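Local coordinates for mitochondrial antiviral signaling protein (MAVS) (Equus caballus, PDB 4O9L) that probably relays antiviral innate immune signals by assembling, through its caspase recruitment domain, into prion-like filaments, at residues I25-L28 / R29-Y33; E50-G53 / N54-L58; G70-H73 / S74-A78. The protein carries 1 engineered substitution. All blocks are in the same frame, centred on the assembly; numbering follows the deposited sequence.

Contact 1: residues I25-L28 / R29-Y33; sequences IHVL and RILPY. Engineered in segment 29-33: Arg29 (natural residue Glu).
With Val27 CG1 anti to the backbone N (chi1 168°) and Leu31 CG anti to its own carbonyl carbon (chi1 -76°), the two side chains meet one turn apart and cross obliquely, Val27 CG1 lying 3.9 Å from Leu31 CD1. They stand on the first turn of a short helix, with His26 at its N-cap. Ile30 N donates to His26 O at 3.1 Å, and Leu31 N to Val27 O, also at 3.1 Å; Val27 O takes a second, weak bond from Ile30 N. On the inner side Ile25 CG2 touches Ile30 CG2 at 3.8 Å. On the outer side the engineered Arg29 (Glu in the natural protein) puts its CB 3.9 Å from His26 ND1, while His26 NE2 is hydrogen-bonded to Tyr49 OH; the arginine then runs extended to a salt bridge with Glu83. Pro32 CD lies 3.4 Å from Leu28 O, and the chain tightens into a 3-10 turn over residues 31-33. The short helix of this caspase recruitment domain lies between two others: Val27 and Leu28 lean on Tyr49 of helix 39-66, while Ile30, and Ile25 from the loop before it, touch Ala78 and Leu79 of helix 71-81.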
ATOM      1  N   ILE A  25       6.388   6.517  -3.776  1.00  4.17           N
ATOM      2  CA  ILE A  25       6.177   5.129  -4.168  1.00  4.01           C
ATOM      3  C   ILE A  25       5.962   5.155  -5.678  1.00  9.23           C
ATOM      4  O   ILE A  25       5.256   6.031  -6.188  1.00  9.04           O
ATOM      5  CB  ILE A  25       4.928   4.540  -3.472  1.00  3.51           C
ATOM      6  CG1 ILE A  25       5.148   4.493  -1.957  1.00  5.89           C
ATOM      7  CG2 ILE A  25       4.572   3.147  -4.023  1.00  3.26           C
ATOM      8  CD1 ILE A  25       3.936   4.006  -1.175  1.00  4.51           C
ATOM      9  N   HIS A  26       6.600   4.240  -6.401  1.00  3.80           N
ATOM     10  CA  HIS A  26       6.300   4.063  -7.813  1.00  7.97           C
ATOM     11  C   HIS A  26       5.408   2.835  -7.918  1.00  7.04           C
ATOM     12  O   HIS A  26       5.851   1.723  -7.626  1.00  6.60           O
ATOM     13  CB  HIS A  26       7.575   3.850  -8.625  1.00 10.46           C
ATOM     14  CG  HIS A  26       7.334   3.696 -10.097  1.00 18.15           C
ATOM     15  ND1 HIS A  26       8.231   3.070 -10.939  1.00 20.53           N
ATOM     16  CD2 HIS A  26       6.299   4.090 -10.878  1.00 22.28           C
ATOM     17  CE1 HIS A  26       7.757   3.085 -12.172  1.00 18.24           C
ATOM     18  NE2 HIS A  26       6.584   3.695 -12.162  1.00 22.15           N
ATOM     19  N   VAL A  27       4.160   3.033  -8.325  1.00  3.49           N
ATOM     20  CA  VAL A  27       3.176   1.947  -8.300  1.00  6.72           C
ATOM     21  C   VAL A  27       3.640   0.694  -9.037  1.00  4.51           C
ATOM     22  O   VAL A  27       3.551  -0.426  -8.512  1.00  4.85           O
ATOM     23  CB  VAL A  27       1.803   2.411  -8.849  1.00  8.62           C
ATOM     24  CG1 VAL A  27       0.874   1.206  -9.108  1.00  3.40           C
ATOM     25  CG2 VAL A  27       1.159   3.379  -7.878  1.00  8.40           C
ATOM     26  N   LEU A  28       4.165   0.872 -10.242  1.00  3.62           N
ATOM     27  CA  LEU A  28       4.526  -0.276 -11.064  1.00  3.82           C
ATOM     28  C   LEU A  28       5.624  -1.102 -10.413  1.00  6.04           C
ATOM     29  O   LEU A  28       5.612  -2.327 -10.482  1.00  7.29           O
ATOM     30  CB  LEU A  28       4.938   0.169 -12.468  1.00  9.60           C
ATOM     31  CG  LEU A  28       3.809   0.585 -13.413  1.00  7.51           C
ATOM     32  CD1 LEU A  28       4.354   0.619 -14.854  1.00  9.85           C
ATOM     33  CD2 LEU A  28       2.606  -0.355 -13.306  1.00  4.07           C
ATOM     34  N   ARG A  29       6.564  -0.425  -9.762  1.00  5.60           N
ATOM     35  CA  ARG A  29       7.653  -1.107  -9.085  1.00  8.21           C
ATOM     36  C   ARG A  29       7.200  -1.855  -7.836  1.00  6.93           C
ATOM     37  O   ARG A  29       7.701  -2.937  -7.554  1.00  6.45           O
ATOM     38  CB  ARG A  29       8.760  -0.117  -8.712  1.00 11.33           C
ATOM     39  CG  ARG A  29       9.917  -0.766  -7.994  1.00 12.12           C
ATOM     40  CD  ARG A  29      11.035   0.220  -7.693  1.00 13.47           C
ATOM     41  NE  ARG A  29      12.166  -0.474  -7.091  1.00  9.51           N
ATOM     42  CZ  ARG A  29      13.191   0.135  -6.510  1.00 11.11           C
ATOM     43  NH1 ARG A  29      14.176  -0.588  -5.985  1.00 12.27           N
ATOM     44  NH2 ARG A  29      13.219   1.462  -6.455  1.00 11.95           N
ATOM     45  N   ILE A  30       6.252  -1.295  -7.093  1.00  3.79           N
ATOM     46  CA  ILE A  30       5.863  -1.907  -5.824  1.00  3.37           C
ATOM     47  C   ILE A  30       4.893  -3.086  -5.979  1.00  5.67           C
ATOM     48  O   ILE A  30       4.952  -4.029  -5.183  1.00  3.40           O
ATOM     49  CB  ILE A  30       5.322  -0.877  -4.795  1.00  3.15           C
ATOM     50  CG1 ILE A  30       5.400  -1.467  -3.368  1.00  5.71           C
ATOM     51  CG2 ILE A  30       3.891  -0.451  -5.155  1.00  3.26           C
ATOM     52  CD1 ILE A  30       5.158  -0.454  -2.225  1.00  7.08           C
ATOM     53  N   LEU A  31       4.035  -3.039  -7.007  1.00  3.43           N
ATOM     54  CA  LEU A  31       2.983  -4.051  -7.216  1.00  4.81           C
ATOM     55  C   LEU A  31       3.414  -5.533  -7.080  1.00  6.12           C
ATOM     56  O   LEU A  31       2.766  -6.288  -6.353  1.00  5.73           O
ATOM     57  CB  LEU A  31       2.252  -3.837  -8.553  1.00  3.71           C
ATOM     58  CG  LEU A  31       1.232  -2.705  -8.664  1.00  3.67           C
ATOM     59  CD1 LEU A  31       0.684  -2.608 -10.092  1.00  3.79           C
ATOM     60  CD2 LEU A  31       0.083  -2.911  -7.680  1.00  6.93           C
ATOM     61  N   PRO A  32       4.499  -5.953  -7.773  1.00  4.12           N
ATOM     62  CA  PRO A  32       4.828  -7.382  -7.713  1.00  6.53           C
ATOM     63  C   PRO A  32       5.267  -7.838  -6.319  1.00  6.60           C
ATOM     64  O   PRO A  32       5.280  -9.046  -6.063  1.00 10.76           O
ATOM     65  CB  PRO A  32       6.006  -7.520  -8.693  1.00  5.53           C
ATOM     66  CG  PRO A  32       6.018  -6.258  -9.497  1.00  7.89           C
ATOM     67  CD  PRO A  32       5.471  -5.211  -8.600  1.00  4.50           C
ATOM     68  N   TYR A  33       5.640  -6.906  -5.444  1.00  4.07           N
ATOM     69  CA  TYR A  33       6.075  -7.274  -4.096  1.00  8.08           C
ATOM     70  C   TYR A  33       4.921  -7.467  -3.112  1.00  5.60           C
ATOM     71  O   TYR A  33       5.093  -8.085  -2.061  1.00  7.21           O
ATOM     72  CB  TYR A  33       7.056  -6.233  -3.539  1.00  7.32           C
ATOM     73  CG  TYR A  33       8.383  -6.203  -4.253  1.00  7.69           C
ATOM     74  CD1 TYR A  33       9.333  -7.199  -4.035  1.00  7.67           C
ATOM     75  CD2 TYR A  33       8.687  -5.187  -5.151  1.00  5.59           C
ATOM     76  CE1 TYR A  33      10.560  -7.178  -4.696  1.00  9.97           C
ATOM     77  CE2 TYR A  33       9.912  -5.154  -5.811  1.00  8.14           C
ATOM     78  CZ  TYR A  33      10.836  -6.155  -5.580  1.00 12.34           C
ATOM     79  OH  TYR A  33      12.044  -6.130  -6.228  1.00 21.24           O
TER

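Contact 2: residues E50-G53 / N54-L58; sequences ERWG and NQDTL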
ATOM      1  N   GLU A  50      -1.668   2.609 -16.137  1.00  4.57           N
ATOM      2  CA  GLU A  50      -1.440   3.053 -17.509  1.00  4.78           C
ATOM      3  C   GLU A  50      -2.351   4.225 -17.870  1.00  4.96           C
ATOM      4  O   GLU A  50      -1.914   5.197 -18.491  1.00  5.05           O
ATOM      5  CB  GLU A  50      -1.643   1.904 -18.501  1.00  5.04           C
ATOM      6  CG  GLU A  50      -1.459   2.329 -19.958  1.00  9.08           C
ATOM      7  CD  GLU A  50      -1.627   1.175 -20.931  1.00 13.02           C
ATOM      8  OE1 GLU A  50      -1.012   0.113 -20.708  1.00 17.31           O
ATOM      9  OE2 GLU A  50      -2.374   1.326 -21.921  1.00 15.13           O
ATOM     10  N   ARG A  51      -3.608   4.138 -17.437  1.00  5.08           N
ATOM     11  CA  ARG A  51      -4.618   5.133 -17.774  1.00  5.38           C
ATOM     12  C   ARG A  51      -4.552   6.400 -16.910  1.00  5.35           C
ATOM     13  O   ARG A  51      -4.611   7.524 -17.430  1.00  5.58           O
ATOM     14  CB  ARG A  51      -6.021   4.503 -17.695  1.00  5.68           C
ATOM     15  CG  ARG A  51      -7.144   5.455 -18.082  1.00  6.11           C
ATOM     16  CD  ARG A  51      -8.456   4.716 -18.359  1.00  6.56           C
ATOM     17  NE  ARG A  51      -9.483   5.650 -18.814  1.00  7.06           N
ATOM     18  CZ  ARG A  51     -10.536   5.316 -19.548  1.00 14.73           C
ATOM     19  NH1 ARG A  51     -10.715   4.053 -19.914  1.00 15.63           N
ATOM     20  NH2 ARG A  51     -11.415   6.250 -19.903  1.00 12.26           N
ATOM     21  N   TRP A  52      -4.435   6.217 -15.593  1.00  5.41           N
ATOM     22  CA  TRP A  52      -4.560   7.335 -14.644  1.00  5.23           C
ATOM     23  C   TRP A  52      -3.238   7.842 -14.073  1.00  6.99           C
ATOM     24  O   TRP A  52      -3.179   8.939 -13.514  1.00  6.94           O
ATOM     25  CB  TRP A  52      -5.532   6.994 -13.500  1.00  5.30           C
ATOM     26  CG  TRP A  52      -6.985   7.025 -13.922  1.00  5.75           C
ATOM     27  CD1 TRP A  52      -7.789   8.122 -14.016  1.00  6.23           C
ATOM     28  CD2 TRP A  52      -7.787   5.900 -14.314  1.00  5.89           C
ATOM     29  NE1 TRP A  52      -9.050   7.753 -14.434  1.00  6.82           N
ATOM     30  CE2 TRP A  52      -9.076   6.396 -14.623  1.00  6.45           C
ATOM     31  CE3 TRP A  52      -7.545   4.529 -14.428  1.00  5.69           C
ATOM     32  CZ2 TRP A  52     -10.116   5.563 -15.040  1.00  6.82           C
ATOM     33  CZ3 TRP A  52      -8.577   3.701 -14.838  1.00  6.06           C
ATOM     34  CH2 TRP A  52      -9.853   4.223 -15.136  1.00 10.41           C
ATOM     35  N   GLY A  53      -2.172   7.065 -14.207  1.00  4.71           N
ATOM     36  CA  GLY A  53      -0.884   7.539 -13.741  1.00  5.53           C
ATOM     37  C   GLY A  53      -0.651   7.221 -12.274  1.00  7.67           C
ATOM     38  O   GLY A  53      -1.528   6.680 -11.591  1.00  4.34           O
ATOM     39  N   ASN A  54       0.534   7.571 -11.783  1.00  4.37           N
ATOM     40  CA  ASN A  54       0.969   7.129 -10.462  1.00  4.17           C
ATOM     41  C   ASN A  54       0.111   7.649  -9.309  1.00  6.25           C
ATOM     42  O   ASN A  54      -0.319   6.887  -8.437  1.00  4.32           O
ATOM     43  CB  ASN A  54       2.435   7.520 -10.228  1.00  8.61           C
ATOM     44  CG  ASN A  54       3.076   6.710  -9.120  1.00  6.30           C
ATOM     45  OD1 ASN A  54       3.365   5.519  -9.302  1.00  7.45           O
ATOM     46  ND2 ASN A  54       3.302   7.347  -7.958  1.00  4.13           N
ATOM     47  N   GLN A  55      -0.141   8.953  -9.314  1.00  4.63           N
ATOM     48  CA  GLN A  55      -0.774   9.608  -8.180  1.00  6.75           C
ATOM     49  C   GLN A  55      -2.190   9.079  -7.908  1.00  7.49           C
ATOM     50  O   GLN A  55      -2.501   8.699  -6.781  1.00  4.80           O
ATOM     51  CB  GLN A  55      -0.759  11.125  -8.391  1.00 10.79           C
ATOM     52  CG  GLN A  55      -1.492  11.934  -7.339  1.00 24.49           C
ATOM     53  CD  GLN A  55      -1.524  13.415  -7.680  1.00 30.69           C
ATOM     54  OE1 GLN A  55      -2.335  13.860  -8.498  1.00 32.60           O
ATOM     55  NE2 GLN A  55      -0.634  14.184  -7.061  1.00 32.22           N
ATOM     56  N   ASP A  56      -3.040   9.023  -8.933  1.00  5.68           N
ATOM     57  CA  ASP A  56      -4.394   8.503  -8.742  1.00  7.57           C
ATOM     58  C   ASP A  56      -4.409   6.998  -8.478  1.00  8.40           C
ATOM     59  O   ASP A  56      -5.230   6.515  -7.691  1.00  9.92           O
ATOM     60  CB  ASP A  56      -5.304   8.854  -9.925  1.00  7.25           C
ATOM     61  CG  ASP A  56      -5.695  10.326  -9.943  1.00 14.68           C
ATOM     62  OD1 ASP A  56      -5.828  10.923  -8.855  0.70 13.67           O
ATOM     63  OD2 ASP A  56      -5.875  10.885 -11.047  1.00 25.12           O
ATOM     64  N   THR A  57      -3.498   6.267  -9.119  1.00  7.73           N
ATOM     65  CA  THR A  57      -3.418   4.813  -8.941  1.00  4.14           C
ATOM     66  C   THR A  57      -2.912   4.451  -7.545  1.00  3.92           C
ATOM     67  O   THR A  57      -3.286   3.423  -6.972  1.00  3.83           O
ATOM     68  CB  THR A  57      -2.537   4.170 -10.032  1.00  3.99           C
ATOM     69  OG1 THR A  57      -3.014   4.607 -11.311  1.00  4.23           O
ATOM     70  CG2 THR A  57      -2.612   2.648  -9.975  1.00  6.86           C
ATOM     71  N   LEU A  58      -2.082   5.316  -6.982  1.00  3.91           N
ATOM     72  CA  LEU A  58      -1.617   5.111  -5.626  1.00  6.18           C
ATOM     73  C   LEU A  58      -2.794   5.181  -4.643  1.00  6.29           C
ATOM     74  O   LEU A  58      -2.866   4.392  -3.693  1.00  6.22           O
ATOM     75  CB  LEU A  58      -0.534   6.136  -5.285  1.00  8.01           C
ATOM     76  CG  LEU A  58       0.216   5.906  -3.979  1.00 13.78           C
ATOM     77  CD1 LEU A  58       0.913   4.552  -3.997  1.00  9.22           C
ATOM     78  CD2 LEU A  58       1.221   7.038  -3.753  1.00 18.65           C
TER
HETATM   79  O   HOH W   1      -2.151  10.193 -11.408  1.00  7.11           O
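Gly53, at phi 87° and psi 177°, breaks the regular winding between Trp52 and Asn54, and its carbonyl starts the next turn. The result is a kink in helix 39-66 of the caspase recruitment domain, a death-fold helical bundle: the amides of Asn54 and Gln55 make no bond to the preceding turn. The positive phi and extended psi at the break are a conformation readily open to glycine. Past the break, Gly53 O is gripped twice by Thr57. The backbone N of Thr57 donates to Gly53 O at 3.2 Å, and the hydroxyl OG1 of Thr57 donates to the same Gly53 O at 2.6 Å, swung back along the helix because OG1 stands anti to the carbonyl carbon. The hydroxyl arrives 29° out of the carbonyl plane. Asn54 turns the other way: its side-chain amide holds the start of helix 27-30 and the loop just before it, OD1 accepting from Val27 N and ND2 donating to Ile25 O. Toward solvent, Trp52 CB touches Asp56 CB at 4.0 Å. Arg51 CG lies over one face of the Trp52 indole, 3.7 Å above its plane and offset toward the rim. Where the kink parts the backbone of Trp52 from that of Asp56, one water replaces the direct helical bond: it donates to Trp52 O at 2.7 Å and accepts from Asp56 N at 2.9 Å.

Contact 3: residues G70-H73 / S74-A78; sequences GWVH and SLIGA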
ATOM      1  N   GLY A  70      -3.797  -9.099   5.627  1.00  3.91           N
ATOM      2  CA  GLY A  70      -2.426  -8.801   6.008  1.00  6.73           C
ATOM      3  C   GLY A  70      -1.705  -7.754   5.175  1.00  6.43           C
ATOM      4  O   GLY A  70      -0.473  -7.777   5.071  1.00  3.09           O
ATOM      5  N   TRP A  71      -2.472  -6.832   4.595  1.00  5.30           N
ATOM      6  CA  TRP A  71      -1.919  -5.821   3.702  1.00  5.10           C
ATOM      7  C   TRP A  71      -0.874  -4.934   4.365  1.00  2.83           C
ATOM      8  O   TRP A  71       0.045  -4.465   3.696  1.00  2.71           O
ATOM      9  CB  TRP A  71      -3.030  -4.942   3.120  1.00  3.23           C
ATOM     10  CG  TRP A  71      -3.714  -4.058   4.130  1.00  3.30           C
ATOM     11  CD1 TRP A  71      -4.816  -4.369   4.876  1.00  4.24           C
ATOM     12  CD2 TRP A  71      -3.369  -2.701   4.466  1.00  3.20           C
ATOM     13  NE1 TRP A  71      -5.170  -3.295   5.671  1.00  4.18           N
ATOM     14  CE2 TRP A  71      -4.300  -2.264   5.440  1.00  3.76           C
ATOM     15  CE3 TRP A  71      -2.353  -1.827   4.060  1.00  3.89           C
ATOM     16  CZ2 TRP A  71      -4.249  -0.985   5.998  1.00  4.04           C
ATOM     17  CZ3 TRP A  71      -2.303  -0.556   4.614  1.00  3.27           C
ATOM     18  CH2 TRP A  71      -3.245  -0.146   5.571  1.00  3.49           C
ATOM     19  N   VAL A  72      -1.010  -4.687   5.667  1.00  2.82           N
ATOM     20  CA  VAL A  72      -0.046  -3.816   6.338  1.00  3.29           C
ATOM     21  C   VAL A  72       1.369  -4.402   6.257  1.00  3.36           C
ATOM     22  O   VAL A  72       2.320  -3.720   5.896  1.00  2.54           O
ATOM     23  CB  VAL A  72      -0.442  -3.519   7.798  1.00  3.21           C
ATOM     24  CG1 VAL A  72       0.676  -2.763   8.507  1.00  2.80           C
ATOM     25  CG2 VAL A  72      -1.739  -2.712   7.845  1.00  2.98           C
ATOM     26  N   HIS A  73       1.497  -5.684   6.565  1.00  5.83           N
ATOM     27  CA  HIS A  73       2.807  -6.332   6.562  1.00  3.85           C
ATOM     28  C   HIS A  73       3.311  -6.594   5.150  1.00  4.35           C
ATOM     29  O   HIS A  73       4.520  -6.534   4.882  1.00  2.80           O
ATOM     30  CB  HIS A  73       2.740  -7.591   7.438  1.00  2.79           C
ATOM     31  CG  HIS A  73       2.145  -7.309   8.769  1.00  4.54           C
ATOM     32  ND1 HIS A  73       2.822  -6.614   9.758  1.00  6.47           N
ATOM     33  CD2 HIS A  73       0.898  -7.524   9.275  1.00  6.81           C
ATOM     34  CE1 HIS A  73       2.044  -6.448  10.805  1.00  2.71           C
ATOM     35  NE2 HIS A  73       0.861  -7.000  10.532  1.00  3.26           N
ATOM     36  N   SER A  74       2.383  -6.857   4.238  1.00  3.31           N
ATOM     37  CA  SER A  74       2.727  -6.920   2.823  1.00  2.90           C
ATOM     38  C   SER A  74       3.339  -5.585   2.383  1.00  5.96           C
ATOM     39  O   SER A  74       4.413  -5.555   1.779  1.00  2.85           O
ATOM     40  CB  SER A  74       1.480  -7.244   1.989  1.00  3.04           C
ATOM     41  OG  SER A  74       1.829  -7.500   0.636  1.00  4.67           O
ATOM     42  N   LEU A  75       2.664  -4.479   2.704  1.00  3.73           N
ATOM     43  CA  LEU A  75       3.156  -3.147   2.336  1.00  2.59           C
ATOM     44  C   LEU A  75       4.513  -2.821   2.950  1.00  2.63           C
ATOM     45  O   LEU A  75       5.392  -2.292   2.274  1.00  2.73           O
ATOM     46  CB  LEU A  75       2.149  -2.080   2.740  1.00  2.57           C
ATOM     47  CG  LEU A  75       2.522  -0.611   2.526  1.00  2.64           C
ATOM     48  CD1 LEU A  75       2.757  -0.323   1.043  1.00  2.67           C
ATOM     49  CD2 LEU A  75       1.383   0.266   3.087  1.00  2.74           C
ATOM     50  N   ILE A  76       4.677  -3.129   4.231  1.00  3.03           N
ATOM     51  CA  ILE A  76       5.942  -2.883   4.911  1.00  2.74           C
ATOM     52  C   ILE A  76       7.066  -3.620   4.193  1.00  3.68           C
ATOM     53  O   ILE A  76       8.101  -3.018   3.874  1.00  3.10           O
ATOM     54  CB  ILE A  76       5.881  -3.303   6.399  1.00  2.72           C
ATOM     55  CG1 ILE A  76       5.023  -2.304   7.180  1.00  2.69           C
ATOM     56  CG2 ILE A  76       7.296  -3.405   7.013  1.00  2.93           C
ATOM     57  CD1 ILE A  76       4.541  -2.817   8.506  1.00  2.67           C
ATOM     58  N   GLY A  77       6.865  -4.910   3.923  1.00  2.95           N
ATOM     59  CA  GLY A  77       7.867  -5.688   3.197  1.00  3.23           C
ATOM     60  C   GLY A  77       8.176  -5.115   1.820  1.00  3.32           C
ATOM     61  O   GLY A  77       9.337  -5.049   1.386  1.00  3.61           O
ATOM     62  N   ALA A  78       7.128  -4.693   1.123  1.00  3.98           N
ATOM     63  CA  ALA A  78       7.271  -4.181  -0.231  1.00  4.71           C
ATOM     64  C   ALA A  78       7.980  -2.828  -0.242  1.00  5.19           C
ATOM     65  O   ALA A  78       8.777  -2.540  -1.150  1.00  6.03           O
ATOM     66  CB  ALA A  78       5.908  -4.084  -0.910  1.00  3.05           C
TER
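Trp71 and Leu75 lie side by side and point the same way, one turn apart at the start of helix 71-81 in the death-fold helical bundle of the caspase recruitment domain. Leu75 CD2 meets the indole at its edge, near the ring plane, 4.1 Å from Trp71 CZ3. One face of the same indole carries Val72 CG2, which sits over the ring centre 3.4 Å above the plane, so a methyl of the next residue caps the face in a CH-pi type of approach while the leucine abuts the rim. Trp71 CG stands between the backbone N and the carbonyl carbon (chi1 68°), a torsion that turns the indole over beside Val72. Val72 and Ile76 repeat the side-by-side arrangement: Val72 CG1 touches Ile76 CD1 at 3.9 Å. Their partners divide the surroundings, Trp71 and Leu75 meeting Ile15 of helix 6-17, and Ile76 packing on Val91 and Ala92 of helix 85-96. His73 lies on the outer side, its NE2 bonded to Tyr95 OH and its ring edge-to-face with that tyrosine. Gly70 is the N-cap residue, with a positive phi that glycine takes easily. From its carbonyl onward the backbone bonds follow a regular helical pattern: Leu75 N reaches Trp71 O at 2.8 Å and Ile76 N reaches Val72 O at 2.9 Å. The opening bond runs from Ser74 N to Gly70 O, 3.1 Å.

In the fold
Contacts 1 and 3 are partly buried, each opening a helix at an N-cap and sending apolar side chains into the bundle, whereas contact 2 is a surface contact within a long helix, built on polar groups and a bridging water. Contact 1 is the middle piece. It meets contact 2 mainly through the polar links of Asn54, with an apolar touch between Val27 CG1 and Thr57 CG2 at 3.9 Å. Toward contact 3 its contacts are packing, as between Ile30 CG1 and Ala78 CB at 3.6 Å. Contacts 2 and 3 stand on opposite sides of the chain's centre, their own centres about 20 Å apart, and do not touch.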